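Local coordinates for protein ricin B-related lectin (PDB 5MUA) that probably binds carbohydrate through a ricin B-type lectin domain that holds galactose, and joins it to a calcium-binding, papain-like protease domain, at residues Asn46-Ile51 / Leu178-Thr183. Numbering follows the deposited sequence.
Sequences NNLWLI and LYLVLT
L48 extends methyl CD1 to CD2 of L180, 4.2 Å away, with the two leucines set roughly perpendicular, a loose van der Waals touch of one branch from each. CG of L48, set beside the backbone N (chi1 -61°), carries CD1 out to L180; the side chain also packs on L149 of strand 144-152, so a branched, wholly apolar residue fits this buried place. W49, next along, turns to the other side of its strand, and its ring N-H is taken up by the carbonyl of L21 inside the beta-trefoil. The contact joins two domains: strand 49-53 belongs to the ricin B-type lectin trefoil, strand 178-180 to the C-terminal, papain-like part. Between the two segments only leucine side chains meet, while strand 144-152 pairs with both strand 7-13 and strand 178-180. L50 makes the tighter touch: with CG anti to the backbone N (chi1 171°), its CD1 reaches CD2 of L178 at 3.7 Å, the side chains lying antiparallel. Both leucines are buried, L50 also against I8 and L178 against H6, which suits branched apolar groups. The backbone N-H of L178 gives a hydrogen bond to OE2 of E204 of the second subunit, a calcium-binding residue.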
loop_
_atom_site.group_PDB
_atom_site.type_symbol
_atom_site.label_atom_id
_atom_site.label_comp_id
_atom_site.label_asym_id
_atom_site.label_seq_id
_atom_site.Cartn_x
_atom_site.Cartn_y
_atom_site.Cartn_z
ATOM N N ASN B 46 20.934 -10.645 -8.052
ATOM C CA ASN B 46 22.226 -10.844 -7.431
ATOM C C ASN B 46 23.404 -10.212 -8.182
ATOM O O ASN B 46 24.566 -10.412 -7.772
ATOM C CB ASN B 46 22.455 -12.326 -7.078
ATOM C CG ASN B 46 22.420 -13.211 -8.288
ATOM O OD1 ASN B 46 22.551 -12.781 -9.423
ATOM N ND2 ASN B 46 22.189 -14.480 -8.043
ATOM N N ASN B 47 23.118 -9.448 -9.226
ATOM C CA ASN B 47 24.123 -8.559 -9.833
ATOM C C ASN B 47 24.182 -7.172 -9.220
ATOM O O ASN B 47 24.913 -6.296 -9.705
ATOM C CB ASN B 47 24.000 -8.520 -11.348
ATOM C CG ASN B 47 22.757 -7.768 -11.812
ATOM O OD1 ASN B 47 22.086 -7.086 -10.976
ATOM N ND2 ASN B 47 22.438 -7.882 -13.135
ATOM N N LEU B 48 23.379 -6.926 -8.190
ATOM C CA LEU B 48 23.286 -5.594 -7.624
ATOM C C LEU B 48 24.146 -5.480 -6.404
ATOM O O LEU B 48 24.015 -6.275 -5.491
ATOM C CB LEU B 48 21.846 -5.274 -7.258
ATOM C CG LEU B 48 20.895 -5.309 -8.468
ATOM C CD1 LEU B 48 19.429 -5.355 -7.998
ATOM C CD2 LEU B 48 21.135 -4.099 -9.398
ATOM N N TRP B 49 24.959 -4.421 -6.351
ATOM C CA TRP B 49 25.882 -4.234 -5.234
ATOM C C TRP B 49 25.648 -2.931 -4.499
ATOM O O TRP B 49 25.674 -1.823 -5.096
ATOM C CB TRP B 49 27.332 -4.295 -5.719
ATOM C CG TRP B 49 27.629 -5.625 -6.335
ATOM C CD1 TRP B 49 27.535 -5.936 -7.668
ATOM C CD2 TRP B 49 27.962 -6.882 -5.673
ATOM N NE1 TRP B 49 27.838 -7.235 -7.862
ATOM C CE2 TRP B 49 28.113 -7.846 -6.677
ATOM C CE3 TRP B 49 28.208 -7.251 -4.348
ATOM C CZ2 TRP B 49 28.467 -9.191 -6.404
ATOM C CZ3 TRP B 49 28.573 -8.586 -4.054
ATOM C CH2 TRP B 49 28.697 -9.543 -5.093
ATOM N N LEU B 50 25.409 -3.061 -3.193
ATOM C CA LEU B 50 25.155 -1.943 -2.305
ATOM C C LEU B 50 26.461 -1.625 -1.615
ATOM O O LEU B 50 26.985 -2.429 -0.900
ATOM C CB LEU B 50 24.069 -2.286 -1.245
ATOM C CG LEU B 50 23.878 -1.250 -0.122
ATOM C CD1 LEU B 50 23.469 0.154 -0.623
ATOM C CD2 LEU B 50 22.804 -1.687 0.840
ATOM N N ILE B 51 26.972 -0.437 -1.912
ATOM C CA ILE B 51 28.322 -0.014 -1.562
ATOM C C ILE B 51 28.167 1.073 -0.540
ATOM O O ILE B 51 27.541 2.116 -0.819
ATOM C CB ILE B 51 29.070 0.435 -2.817
ATOM C CG1 ILE B 51 29.195 -0.753 -3.735
ATOM C CG2 ILE B 51 30.470 0.918 -2.409
ATOM C CD1 ILE B 51 30.018 -0.486 -4.990
ATOM N N LEU B 178 17.791 6.281 0.533
ATOM C CA LEU B 178 18.523 5.760 -0.598
ATOM C C LEU B 178 17.594 4.842 -1.330
ATOM O O LEU B 178 17.014 3.932 -0.724
ATOM C CB LEU B 178 19.740 4.954 -0.132
ATOM C CG LEU B 178 20.589 4.372 -1.283
ATOM C CD1 LEU B 178 21.208 5.484 -2.141
ATOM C CD2 LEU B 178 21.655 3.379 -0.752
ATOM N N TYR B 179 17.400 5.133 -2.602
ATOM C CA TYR B 179 16.468 4.354 -3.419
ATOM C C TYR B 179 17.154 3.560 -4.534
ATOM O O TYR B 179 17.947 4.130 -5.292
ATOM C CB TYR B 179 15.464 5.293 -4.066
ATOM C CG TYR B 179 14.511 5.883 -3.104
ATOM C CD1 TYR B 179 13.389 5.211 -2.736
ATOM C CD2 TYR B 179 14.812 7.107 -2.434
ATOM C CE1 TYR B 179 12.493 5.739 -1.806
ATOM C CE2 TYR B 179 13.892 7.675 -1.555
ATOM C CZ TYR B 179 12.732 6.965 -1.240
ATOM O OH TYR B 179 11.844 7.482 -0.344
ATOM N N LEU B 180 16.740 2.312 -4.716
ATOM C CA LEU B 180 16.999 1.553 -5.956
ATOM C C LEU B 180 15.987 1.960 -7.009
ATOM O O LEU B 180 14.777 2.039 -6.752
ATOM C CB LEU B 180 16.954 0.054 -5.773
ATOM C CG LEU B 180 17.090 -0.826 -7.036
ATOM C CD1 LEU B 180 18.507 -0.561 -7.594
ATOM C CD2 LEU B 180 16.946 -2.296 -6.621
ATOM N N VAL B 181 16.491 2.250 -8.182
ATOM C CA VAL B 181 15.640 2.589 -9.327
ATOM C C VAL B 181 15.448 1.273 -10.072
ATOM O O VAL B 181 16.399 0.650 -10.558
ATOM C CB VAL B 181 16.310 3.649 -10.251
ATOM C CG1 VAL B 181 15.538 3.846 -11.553
ATOM C CG2 VAL B 181 16.503 4.975 -9.541
ATOM N N LEU B 182 14.183 0.846 -10.195
ATOM C CA LEU B 182 13.862 -0.396 -10.857
ATOM C C LEU B 182 13.813 -0.246 -12.354
ATOM O O LEU B 182 13.539 0.838 -12.858
ATOM C CB LEU B 182 12.456 -0.864 -10.415
ATOM C CG LEU B 182 12.442 -1.131 -8.903
ATOM C CD1 LEU B 182 10.990 -1.355 -8.529
ATOM C CD2 LEU B 182 13.300 -2.331 -8.489
ATOM N N THR B 183 13.955 -1.372 -13.040
ATOM C CA THR B 183 13.730 -1.420 -14.478
ATOM C C THR B 183 12.256 -1.608 -14.771
ATOM O O THR B 183 11.450 -2.032 -13.920
ATOM C CB THR B 183 14.457 -2.608 -15.140
ATOM O OG1 THR B 183 13.954 -3.841 -14.638
ATOM C CG2 THR B 183 16.024 -2.548 -14.891
#